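Local atomic coordinates of Mll5499 protein (Mesorhizobium loti, PDB entry 3BDE), a protein that is of unknown function but belongs to the Dabb (stress responsive alpha/beta barrel) family and forms a homodimer of ferredoxin-like subunits. Residues 38-43 with 98-103; 82-87 with 108-113; 46-51 with 94-99. One frame throughout, in Å; residues are numbered along the deposited sequence.

In the fold
Three contacts illustrate how the helices of a ferredoxin-like subunit are joined to each other and to its antiparallel sheet. Contacts 1 and 3 both link helix 36-50 to helix 91-104, their centres about 9 Å apart, and share R98 and D99; F41 packs on F96, making one continuous seam. The centre of contact 2 lies about 18 Å from that of contact 1 and about 14 Å from that of contact 3; it ties helix 81-88 to strand 105-115, which also pairs with the second subunit, placing it near the dimer interface. Along the chain come 38-43, 46-51, 82-87, 94-99 with 98-103, then 108-113. W101 against F108, and Y87 against L49, bridge the sites.

Contact 1 (38-43 with 98-103); sequences EKRFLV and RDRWVP. With EDO (1,2-ethanediol), chain H; EDO (1,2-ethanediol), chain G.
F41 reaches W101 and the backbone of R100 with the rim of its ring. Its CZ lies 3.7 Å from CE3 of W101, which is near the plane of the phenyl ring, while the indole receives that CZ obliquely. At the next corner, CE2 of F41 is 3.7 Å from the carbonyl O of R100. The CB of F41 does not point at helix 91-104, but with CG anti to the backbone N (chi1 178°) the end of the ring comes nearer. Toward the sheet, F41 packs on F74 and L29, and W101 meets F27 and F108 edge-to-face.

The two segments belong to the helical layer that covers one face of the ferredoxin-like sheet. Their axes come no closer than 11.3 Å and run at 128° to each other, a spacing bridged by long side chains.

The polar part lies on the outer side. R100 leans across to helix 36-50, its chain bent at chi2 and chi3, and brings NH2 to 3.6 Å from O of R40 and 3.8 Å from CA of F41, with neither atom squarely over the guanidinium face nor at its edge. NE pairs with E104 and NH2 with D44, acids that would probably ease the approach of the R40 guanidinium. Within helix 91-104, R98 grips D99 side-on, NE to OD1 at 2.9 Å and NH2 to OD2.

Contact 2 (82-87 with 108-113); sequences AAYTRY and FLEIDY. With EDO (1,2-ethanediol), chain E; EDO (1,2-ethanediol), chain J; EDO (1,2-ethanediol), chain D.
The hydroxyl of Y84 donates to D112, with OH 2.6 Å from OD2, and this short bond spans the gap between helix 81-88 and strand 105-115. It joins the helical layer of the ferredoxin-like fold to its antiparallel sheet through polar groups. The oxygen is approached on its syn side, though 32° out of the carboxylate plane, and the ring and carboxylate planes stand 82° apart, nearly perpendicular. The first torsion of Y84 (chi1 -178°) sets CG beside the carbonyl carbon and carries the ring across the gap, which lets OH reach D112.

D112 has further partners. Its OD1 accepts from ND1 of H23 on the neighbouring strand, so the carboxylate ties tyrosine and histidine together, and its backbone N bonds to Q63 of the second subunit. Bonds at both oxygens, with a weak one from the backbone N of T24 to OD1 as well, should restrict rotation of the group. OE1 of E110 comes to 3.8 Å from the Y84 OH, a looser approach that brings a second acid near the same hydroxyl.

Small diols, probably from the crystallisation liquor, occupy the surroundings; such molecules often mark pockets. One has its C2 3.3 Å above the plane of the Y84 ring, over the centre, and its O1 shares a hydrogen bond with OG1 of T85. Another is bound through Y87, H93 and H23; its O2 shares a hydrogen bond with OH of Y87 at 2.5 Å, at the edge of the ring and near its plane.

Contact 3 (46-51 with 94-99); sequences KKILSA and VAFVRD. With EDO (1,2-ethanediol), chain H.
The seam between helix 36-50 and helix 91-104, part of the helical layer of the subunit, is closed toward the C-terminal end of helix 36-50 by two aliphatic side chains around one phenyl ring. F96 is the shared element, pointing at I48 and L49 and contacting both. L49 lies over one face of the ring: CD2 is 4.0 Å from CD2 of F96, and the other methyl, CD1, is an equal 4.0 Å from CE2. The two branches thus follow one side of the ring, and the leucine and phenylalanine side chains cross at about a right angle. I48 comes instead with the end of its longer branch, CD1 standing 4.1 Å from CD1 of F96, at an angle that is neither face-on nor edge-on.

Torsions account for the meeting. In F96 the ring is swung opposite the backbone N (chi1 178°) and projects into the interhelical gap, while I48 holds CG1 beside the backbone N and keeps the chain extended beyond it (chi2 172°), delivering the terminal methyl to the ring. In the ferredoxin-like fold such a layer rests on the sheet, and here L49 also packs against F58 of strand 58-63 and against H93, while F96 touches W101. F96 and L49 are buried, whereas I48 lies nearer the outer side.

One polar detail belongs to helix 36-50 itself. The carbonyl O of K46 accepts two bonds from S50: the backbone N arrives at 3.1 Å and the hydroxyl OG at 2.7 Å, from opposite faces of the carbonyl plane. The serine thus turns its hydroxyl back along the helix onto the same oxygen that its amide uses.

Contact 1 (38-43 with 98-103)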
loop_
_atom_site.group_PDB
_atom_site.type_symbol
_atom_site.label_atom_id
_atom_site.label_comp_id
_atom_site.label_asym_id
_atom_site.label_seq_id
_atom_site.Cartn_x
_atom_site.Cartn_y
_atom_site.Cartn_z
ATOM N N GLU A 38 -12.331 12.634 13.827
ATOM C CA GLU A 38 -11.297 11.840 13.156
ATOM C C GLU A 38 -10.975 10.617 14.009
ATOM O O GLU A 38 -11.008 9.507 13.497
ATOM C CB GLU A 38 -10.043 12.663 12.949
ATOM C CG GLU A 38 -8.931 11.967 12.214
ATOM C CD GLU A 38 -7.705 12.820 12.203
ATOM O OE1 GLU A 38 -6.992 12.842 13.228
ATOM O OE2 GLU A 38 -7.445 13.450 11.167
ATOM N N LYS A 39 -10.674 10.853 15.294
ATOM C CA LYS A 39 -10.363 9.792 16.281
ATOM C C LYS A 39 -11.454 8.713 16.298
ATOM O O LYS A 39 -11.175 7.527 16.226
ATOM C CB LYS A 39 -10.250 10.394 17.696
ATOM C CG LYS A 39 -9.820 9.414 18.821
ATOM C CD LYS A 39 -10.315 9.828 20.219
ATOM C CE LYS A 39 -11.860 9.700 20.390
ATOM N NZ LYS A 39 -12.419 8.361 19.998
ATOM N N ARG A 40 -12.699 9.153 16.405
ATOM C CA ARG A 40 -13.863 8.269 16.469
ATOM C C ARG A 40 -14.040 7.408 15.219
ATOM O O ARG A 40 -14.363 6.212 15.337
ATOM C CB ARG A 40 -15.086 9.138 16.759
ATOM C CG ARG A 40 -16.365 8.477 17.129
ATOM C CD ARG A 40 -17.085 9.389 18.139
ATOM N NE ARG A 40 -17.185 10.746 17.599
ATOM C CZ ARG A 40 -16.985 11.905 18.246
ATOM N NH1 ARG A 40 -16.574 11.972 19.518
ATOM N NH2 ARG A 40 -17.139 13.044 17.564
ATOM N N PHE A 41 -13.801 7.984 14.032
ATOM C CA PHE A 41 -13.876 7.206 12.781
ATOM C C PHE A 41 -12.829 6.069 12.817
ATOM O O PHE A 41 -13.150 4.913 12.549
ATOM C CB PHE A 41 -13.647 8.096 11.542
ATOM C CG PHE A 41 -13.661 7.342 10.250
ATOM C CD1 PHE A 41 -12.475 6.763 9.745
ATOM C CD2 PHE A 41 -14.841 7.178 9.537
ATOM C CE1 PHE A 41 -12.483 6.034 8.562
ATOM C CE2 PHE A 41 -14.867 6.450 8.345
ATOM C CZ PHE A 41 -13.693 5.875 7.849
ATOM N N LEU A 42 -11.595 6.415 13.180
ATOM C CA LEU A 42 -10.490 5.452 13.230
ATOM C C LEU A 42 -10.700 4.331 14.302
ATOM O O LEU A 42 -10.557 3.117 14.020
ATOM C CB LEU A 42 -9.172 6.208 13.473
ATOM C CG LEU A 42 -8.754 7.189 12.373
ATOM C CD1 LEU A 42 -7.561 8.011 12.825
ATOM C CD2 LEU A 42 -8.468 6.450 11.044
ATOM N N VAL A 43 -11.092 4.751 15.501
ATOM C CA VAL A 43 -11.357 3.847 16.635
ATOM C C VAL A 43 -12.507 2.898 16.292
ATOM O O VAL A 43 -12.351 1.690 16.415
ATOM C CB VAL A 43 -11.589 4.635 17.951
ATOM C CG1 VAL A 43 -11.965 3.723 19.101
ATOM C CG2 VAL A 43 -10.322 5.418 18.295
ATOM N N ARG A 98 -21.923 2.246 4.310
ATOM C CA ARG A 98 -23.074 3.117 4.163
ATOM C C ARG A 98 -23.126 4.243 5.175
ATOM O O ARG A 98 -23.366 5.382 4.802
ATOM C CB ARG A 98 -24.352 2.306 4.305
ATOM C CG ARG A 98 -25.670 3.079 4.097
ATOM C CD ARG A 98 -26.814 2.115 4.341
ATOM N NE ARG A 98 -26.828 1.730 5.759
ATOM C CZ ARG A 98 -27.097 0.514 6.251
ATOM N NH1 ARG A 98 -27.418 -0.526 5.471
ATOM N NH2 ARG A 98 -27.023 0.337 7.578
ATOM N N ASP A 99 -22.918 3.907 6.440
ATOM C CA ASP A 99 -23.122 4.815 7.564
ATOM C C ASP A 99 -21.934 5.635 8.025
ATOM O O ASP A 99 -22.137 6.696 8.641
ATOM C CB ASP A 99 -23.676 4.029 8.750
ATOM C CG ASP A 99 -25.022 3.366 8.450
ATOM O OD1 ASP A 99 -25.732 3.797 7.533
ATOM O OD2 ASP A 99 -25.390 2.433 9.174
ATOM N N ARG A 100 -20.717 5.157 7.739
ATOM C CA ARG A 100 -19.495 5.849 8.146
ATOM C C ARG A 100 -18.592 6.237 7.002
ATOM O O ARG A 100 -18.196 7.401 6.913
ATOM C CB ARG A 100 -18.714 4.987 9.126
ATOM C CG ARG A 100 -19.512 4.503 10.339
ATOM C CD ARG A 100 -20.028 5.616 11.233
ATOM N NE ARG A 100 -18.963 6.317 11.965
ATOM C CZ ARG A 100 -18.452 5.937 13.134
ATOM N NH1 ARG A 100 -18.798 4.803 13.702
ATOM N NH2 ARG A 100 -17.534 6.694 13.701
ATOM N N TRP A 101 -18.297 5.306 6.107
ATOM C CA TRP A 101 -17.328 5.599 5.029
ATOM C C TRP A 101 -17.861 6.659 4.067
ATOM O O TRP A 101 -17.265 7.731 3.931
ATOM C CB TRP A 101 -16.941 4.316 4.263
ATOM C CG TRP A 101 -15.850 4.517 3.315
ATOM C CD1 TRP A 101 -15.963 4.921 2.040
ATOM C CD2 TRP A 101 -14.452 4.320 3.559
ATOM N NE1 TRP A 101 -14.732 5.010 1.455
ATOM C CE2 TRP A 101 -13.776 4.647 2.361
ATOM C CE3 TRP A 101 -13.706 3.900 4.667
ATOM C CZ2 TRP A 101 -12.375 4.588 2.233
ATOM C CZ3 TRP A 101 -12.313 3.822 4.542
ATOM C CH2 TRP A 101 -11.662 4.185 3.333
ATOM N N VAL A 102 -18.992 6.356 3.428
ATOM C CA VAL A 102 -19.582 7.268 2.437
ATOM C C VAL A 102 -19.803 8.698 2.979
ATOM O O VAL A 102 -19.421 9.621 2.313
ATOM C CB VAL A 102 -20.853 6.679 1.775
ATOM C CG1 VAL A 102 -21.552 7.733 0.903
ATOM C CG2 VAL A 102 -20.503 5.468 0.951
ATOM N N PRO A 103 -20.420 8.862 4.169
ATOM C CA PRO A 103 -20.585 10.217 4.732
ATOM C C PRO A 103 -19.330 10.950 5.227
ATOM O O PRO A 103 -19.311 12.174 5.173
ATOM C CB PRO A 103 -21.541 10.002 5.920
ATOM C CG PRO A 103 -22.121 8.652 5.721
ATOM C CD PRO A 103 -21.109 7.861 4.998
HETATM C C1 EDO H . -26.460 7.259 9.609
HETATM O O1 EDO H . -26.073 6.332 8.592
HETATM C C2 EDO H . -25.466 7.229 10.734
HETATM O O2 EDO H . -24.133 7.433 10.241
HETATM C C1 EDO G . -16.699 16.477 18.437
HETATM O O1 EDO G . -16.858 15.751 19.665
HETATM C C2 EDO G . -16.574 17.991 18.620
HETATM O O2 EDO G . -15.925 18.333 19.855
#

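Contact 2 (82-87 with 108-113)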
loop_
_atom_site.group_PDB
_atom_site.type_symbol
_atom_site.label_atom_id
_atom_site.label_comp_id
_atom_site.label_asym_id
_atom_site.label_seq_id
_atom_site.Cartn_x
_atom_site.Cartn_y
_atom_site.Cartn_z
ATOM N N ALA A 82 -12.324 -15.540 -2.043
ATOM C CA ALA A 82 -13.591 -15.910 -1.366
ATOM C C ALA A 82 -13.717 -15.173 -0.030
ATOM O O ALA A 82 -14.730 -14.567 0.222
ATOM C CB ALA A 82 -13.708 -17.400 -1.145
ATOM N N ALA A 83 -12.659 -15.195 0.797
ATOM C CA ALA A 83 -12.657 -14.491 2.085
ATOM C C ALA A 83 -12.827 -12.989 1.911
ATOM O O ALA A 83 -13.495 -12.339 2.717
ATOM C CB ALA A 83 -11.393 -14.789 2.892
ATOM N N TYR A 84 -12.215 -12.438 0.861
ATOM C CA TYR A 84 -12.289 -10.999 0.568
ATOM C C TYR A 84 -13.741 -10.623 0.230
ATOM O O TYR A 84 -14.307 -9.695 0.793
ATOM C CB TYR A 84 -11.257 -10.654 -0.523
ATOM C CG TYR A 84 -11.123 -9.209 -0.964
ATOM C CD1 TYR A 84 -11.510 -8.134 -0.128
ATOM C CD2 TYR A 84 -10.522 -8.903 -2.187
ATOM C CE1 TYR A 84 -11.374 -6.809 -0.524
ATOM C CE2 TYR A 84 -10.381 -7.531 -2.610
ATOM C CZ TYR A 84 -10.799 -6.505 -1.748
ATOM O OH TYR A 84 -10.693 -5.183 -2.083
ATOM N N THR A 85 -14.352 -11.374 -0.673
ATOM C CA THR A 85 -15.742 -11.150 -1.059
ATOM C C THR A 85 -16.708 -11.285 0.141
ATOM O O THR A 85 -17.635 -10.504 0.262
ATOM C CB THR A 85 -16.110 -12.076 -2.235
ATOM O OG1 THR A 85 -15.320 -11.685 -3.371
ATOM C CG2 THR A 85 -17.590 -11.992 -2.583
ATOM N N ARG A 86 -16.474 -12.287 0.989
ATOM C CA ARG A 86 -17.283 -12.526 2.198
ATOM C C ARG A 86 -17.154 -11.386 3.223
ATOM O O ARG A 86 -18.124 -11.050 3.870
ATOM C CB ARG A 86 -16.953 -13.897 2.803
ATOM C CG ARG A 86 -17.511 -15.017 1.932
ATOM C CD ARG A 86 -17.005 -16.365 2.364
ATOM N NE ARG A 86 -17.623 -17.461 1.569
ATOM C CZ ARG A 86 -17.075 -18.648 1.304
ATOM N NH1 ARG A 86 -15.838 -18.968 1.676
ATOM N NH2 ARG A 86 -17.768 -19.530 0.584
ATOM N N TYR A 87 -15.965 -10.789 3.337
ATOM C CA TYR A 87 -15.775 -9.581 4.143
ATOM C C TYR A 87 -16.590 -8.419 3.539
ATOM O O TYR A 87 -17.337 -7.726 4.244
ATOM C CB TYR A 87 -14.296 -9.198 4.190
ATOM C CG TYR A 87 -13.991 -7.763 4.541
ATOM C CD1 TYR A 87 -13.981 -7.321 5.882
ATOM C CD2 TYR A 87 -13.675 -6.847 3.548
ATOM C CE1 TYR A 87 -13.651 -5.986 6.189
ATOM C CE2 TYR A 87 -13.354 -5.511 3.848
ATOM C CZ TYR A 87 -13.339 -5.101 5.169
ATOM O OH TYR A 87 -13.023 -3.797 5.454
ATOM N N PHE A 108 -10.449 8.733 -1.577
ATOM C CA PHE A 108 -9.687 7.517 -1.320
ATOM C C PHE A 108 -9.231 6.807 -2.590
ATOM O O PHE A 108 -9.692 7.106 -3.695
ATOM C CB PHE A 108 -10.513 6.543 -0.432
ATOM C CG PHE A 108 -11.663 5.872 -1.145
ATOM C CD1 PHE A 108 -12.911 6.504 -1.243
ATOM C CD2 PHE A 108 -11.531 4.592 -1.679
ATOM C CE1 PHE A 108 -13.998 5.875 -1.917
ATOM C CE2 PHE A 108 -12.633 3.961 -2.349
ATOM C CZ PHE A 108 -13.837 4.602 -2.465
ATOM N N LEU A 109 -8.302 5.875 -2.405
ATOM C CA LEU A 109 -7.825 4.980 -3.461
ATOM C C LEU A 109 -7.782 3.596 -2.829
ATOM O O LEU A 109 -7.321 3.467 -1.697
ATOM C CB LEU A 109 -6.403 5.315 -3.895
ATOM C CG LEU A 109 -6.123 6.589 -4.675
ATOM C CD1 LEU A 109 -4.614 6.871 -4.717
ATOM C CD2 LEU A 109 -6.714 6.473 -6.086
ATOM N N GLU A 110 -8.259 2.595 -3.549
ATOM C CA GLU A 110 -8.157 1.210 -3.128
ATOM C C GLU A 110 -6.993 0.632 -3.913
ATOM O O GLU A 110 -6.942 0.800 -5.121
ATOM C CB GLU A 110 -9.414 0.406 -3.450
ATOM C CG GLU A 110 -10.579 0.639 -2.531
ATOM C CD GLU A 110 -11.720 -0.349 -2.783
ATOM O OE1 GLU A 110 -11.463 -1.577 -2.792
ATOM O OE2 GLU A 110 -12.879 0.106 -2.953
ATOM N N ILE A 111 -6.047 -0.010 -3.221
ATOM C CA ILE A 111 -4.902 -0.683 -3.845
ATOM C C ILE A 111 -4.809 -2.080 -3.206
ATOM O O ILE A 111 -4.573 -2.196 -2.001
ATOM C CB ILE A 111 -3.584 0.106 -3.618
ATOM C CG1 ILE A 111 -3.688 1.543 -4.188
ATOM C CG2 ILE A 111 -2.457 -0.574 -4.305
ATOM C CD1 ILE A 111 -2.740 2.539 -3.504
ATOM N N ASP A 112 -5.083 -3.107 -4.006
ATOM C CA ASP A 112 -5.100 -4.504 -3.575
ATOM C C ASP A 112 -3.952 -5.215 -4.236
ATOM O O ASP A 112 -3.696 -4.998 -5.434
ATOM C CB ASP A 112 -6.415 -5.182 -3.973
ATOM C CG ASP A 112 -7.637 -4.603 -3.274
ATOM O OD1 ASP A 112 -7.516 -3.931 -2.234
ATOM O OD2 ASP A 112 -8.762 -4.837 -3.788
ATOM N N TYR A 113 -3.308 -6.112 -3.488
ATOM C CA TYR A 113 -2.162 -6.820 -3.937
ATOM C C TYR A 113 -2.211 -8.313 -3.741
ATOM O O TYR A 113 -2.831 -8.812 -2.796
ATOM C CB TYR A 113 -0.922 -6.370 -3.181
ATOM C CG TYR A 113 -0.531 -4.936 -3.312
ATOM C CD1 TYR A 113 -0.066 -4.441 -4.515
ATOM C CD2 TYR A 113 -0.503 -4.102 -2.193
ATOM C CE1 TYR A 113 0.358 -3.126 -4.642
ATOM C CE2 TYR A 113 -0.065 -2.804 -2.293
ATOM C CZ TYR A 113 0.373 -2.316 -3.525
ATOM O OH TYR A 113 0.797 -1.021 -3.647
HETATM C C1 EDO E . -15.270 -7.952 -3.219
HETATM O O1 EDO E . -15.633 -9.092 -4.000
HETATM C C2 EDO E . -13.758 -7.860 -3.145
HETATM O O2 EDO E . -13.210 -7.863 -4.482
HETATM C C1 EDO J . -0.879 0.214 0.097
HETATM O O1 EDO J . -1.824 1.280 -0.046
HETATM C C2 EDO J . 0.509 0.658 -0.314
HETATM O O2 EDO J . 0.699 0.587 -1.726
HETATM C C1 EDO D . -13.334 -0.328 4.414
HETATM O O1 EDO D . -14.420 -0.421 3.487
HETATM C C2 EDO D . -12.084 -0.946 3.821
HETATM O O2 EDO D . -12.384 -2.311 3.526
#

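Contact 3 (46-51 with 94-99)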
loop_
_atom_site.group_PDB
_atom_site.type_symbol
_atom_site.label_atom_id
_atom_site.label_comp_id
_atom_site.label_asym_id
_atom_site.label_seq_id
_atom_site.Cartn_x
_atom_site.Cartn_y
_atom_site.Cartn_z
ATOM N N LYS A 46 -11.640 0.351 13.293
ATOM C CA LYS A 46 -10.827 -0.747 13.844
ATOM C C LYS A 46 -11.679 -1.802 14.579
ATOM O O LYS A 46 -11.561 -2.995 14.289
ATOM C CB LYS A 46 -9.759 -0.212 14.790
ATOM C CG LYS A 46 -8.752 -1.267 15.218
ATOM C CD LYS A 46 -7.666 -0.622 16.032
ATOM C CE LYS A 46 -6.621 -1.628 16.476
ATOM N NZ LYS A 46 -7.153 -2.568 17.505
ATOM N N LYS A 47 -12.546 -1.355 15.496
ATOM C CA LYS A 47 -13.404 -2.272 16.266
ATOM C C LYS A 47 -14.320 -3.104 15.371
ATOM O O LYS A 47 -14.411 -4.327 15.539
ATOM C CB LYS A 47 -14.248 -1.499 17.296
ATOM C CG LYS A 47 -15.082 -2.371 18.252
ATOM C CD LYS A 47 -15.815 -1.501 19.246
ATOM N N ILE A 48 -14.969 -2.440 14.411
ATOM C CA ILE A 48 -15.932 -3.073 13.507
ATOM C C ILE A 48 -15.287 -4.030 12.499
ATOM O O ILE A 48 -15.695 -5.198 12.382
ATOM C CB ILE A 48 -16.790 -1.978 12.746
ATOM C CG1 ILE A 48 -17.694 -1.230 13.743
ATOM C CG2 ILE A 48 -17.702 -2.568 11.636
ATOM C CD1 ILE A 48 -18.397 -0.036 13.128
ATOM N N LEU A 49 -14.303 -3.513 11.775
ATOM C CA LEU A 49 -13.698 -4.242 10.653
ATOM C C LEU A 49 -12.806 -5.373 11.076
ATOM O O LEU A 49 -12.824 -6.419 10.424
ATOM C CB LEU A 49 -12.959 -3.292 9.723
ATOM C CG LEU A 49 -13.741 -2.109 9.118
ATOM C CD1 LEU A 49 -12.863 -1.216 8.264
ATOM C CD2 LEU A 49 -14.944 -2.589 8.337
ATOM N N SER A 50 -12.042 -5.187 12.160
ATOM C CA SER A 50 -11.111 -6.249 12.629
ATOM C C SER A 50 -11.842 -7.484 13.223
ATOM O O SER A 50 -11.248 -8.560 13.321
ATOM C CB SER A 50 -10.069 -5.687 13.601
ATOM O OG SER A 50 -10.647 -5.422 14.841
ATOM N N ALA A 51 -13.110 -7.305 13.602
ATOM C CA ALA A 51 -13.964 -8.366 14.160
ATOM C C ALA A 51 -14.615 -9.262 13.100
ATOM O O ALA A 51 -15.158 -10.328 13.436
ATOM C CB ALA A 51 -15.060 -7.723 15.037
ATOM N N VAL A 94 -20.984 -3.798 5.132
ATOM C CA VAL A 94 -22.018 -3.050 4.391
ATOM C C VAL A 94 -22.545 -1.817 5.174
ATOM O O VAL A 94 -22.644 -0.721 4.622
ATOM C CB VAL A 94 -23.184 -3.993 3.972
ATOM C CG1 VAL A 94 -24.296 -3.237 3.292
ATOM C CG2 VAL A 94 -22.635 -5.064 3.029
ATOM N N ALA A 95 -22.834 -2.011 6.457
ATOM C CA ALA A 95 -23.327 -0.954 7.346
ATOM C C ALA A 95 -22.248 0.104 7.552
ATOM O O ALA A 95 -22.519 1.307 7.447
ATOM C CB ALA A 95 -23.781 -1.547 8.688
ATOM N N PHE A 96 -21.006 -0.345 7.804
ATOM C CA PHE A 96 -19.898 0.595 7.961
ATOM C C PHE A 96 -19.696 1.497 6.739
ATOM O O PHE A 96 -19.468 2.707 6.896
ATOM C CB PHE A 96 -18.580 -0.137 8.246
ATOM C CG PHE A 96 -17.417 0.780 8.363
ATOM C CD1 PHE A 96 -17.233 1.564 9.508
ATOM C CD2 PHE A 96 -16.500 0.898 7.297
ATOM C CE1 PHE A 96 -16.145 2.452 9.586
ATOM C CE2 PHE A 96 -15.433 1.778 7.377
ATOM C CZ PHE A 96 -15.249 2.549 8.519
ATOM N N VAL A 97 -19.752 0.912 5.544
ATOM C CA VAL A 97 -19.557 1.669 4.310
ATOM C C VAL A 97 -20.693 2.692 4.101
ATOM O O VAL A 97 -20.450 3.858 3.795
ATOM C CB VAL A 97 -19.367 0.770 3.074
ATOM C CG1 VAL A 97 -19.258 1.623 1.812
ATOM C CG2 VAL A 97 -18.072 -0.045 3.204
ATOM N N ARG A 98 -21.923 2.246 4.310
ATOM C CA ARG A 98 -23.074 3.117 4.163
ATOM C C ARG A 98 -23.126 4.243 5.175
ATOM O O ARG A 98 -23.366 5.382 4.802
ATOM C CB ARG A 98 -24.352 2.306 4.305
ATOM C CG ARG A 98 -25.670 3.079 4.097
ATOM C CD ARG A 98 -26.814 2.115 4.341
ATOM N NE ARG A 98 -26.828 1.730 5.759
ATOM C CZ ARG A 98 -27.097 0.514 6.251
ATOM N NH1 ARG A 98 -27.418 -0.526 5.471
ATOM N NH2 ARG A 98 -27.023 0.337 7.578
ATOM N N ASP A 99 -22.918 3.907 6.440
ATOM C CA ASP A 99 -23.122 4.815 7.564
ATOM C C ASP A 99 -21.934 5.635 8.025
ATOM O O ASP A 99 -22.137 6.696 8.641
ATOM C CB ASP A 99 -23.676 4.029 8.750
ATOM C CG ASP A 99 -25.022 3.366 8.450
ATOM O OD1 ASP A 99 -25.732 3.797 7.533
ATOM O OD2 ASP A 99 -25.390 2.433 9.174
HETATM C C1 EDO H . -26.460 7.259 9.609
HETATM O O1 EDO H . -26.073 6.332 8.592
HETATM C C2 EDO H . -25.466 7.229 10.734
HETATM O O2 EDO H . -24.133 7.433 10.241
#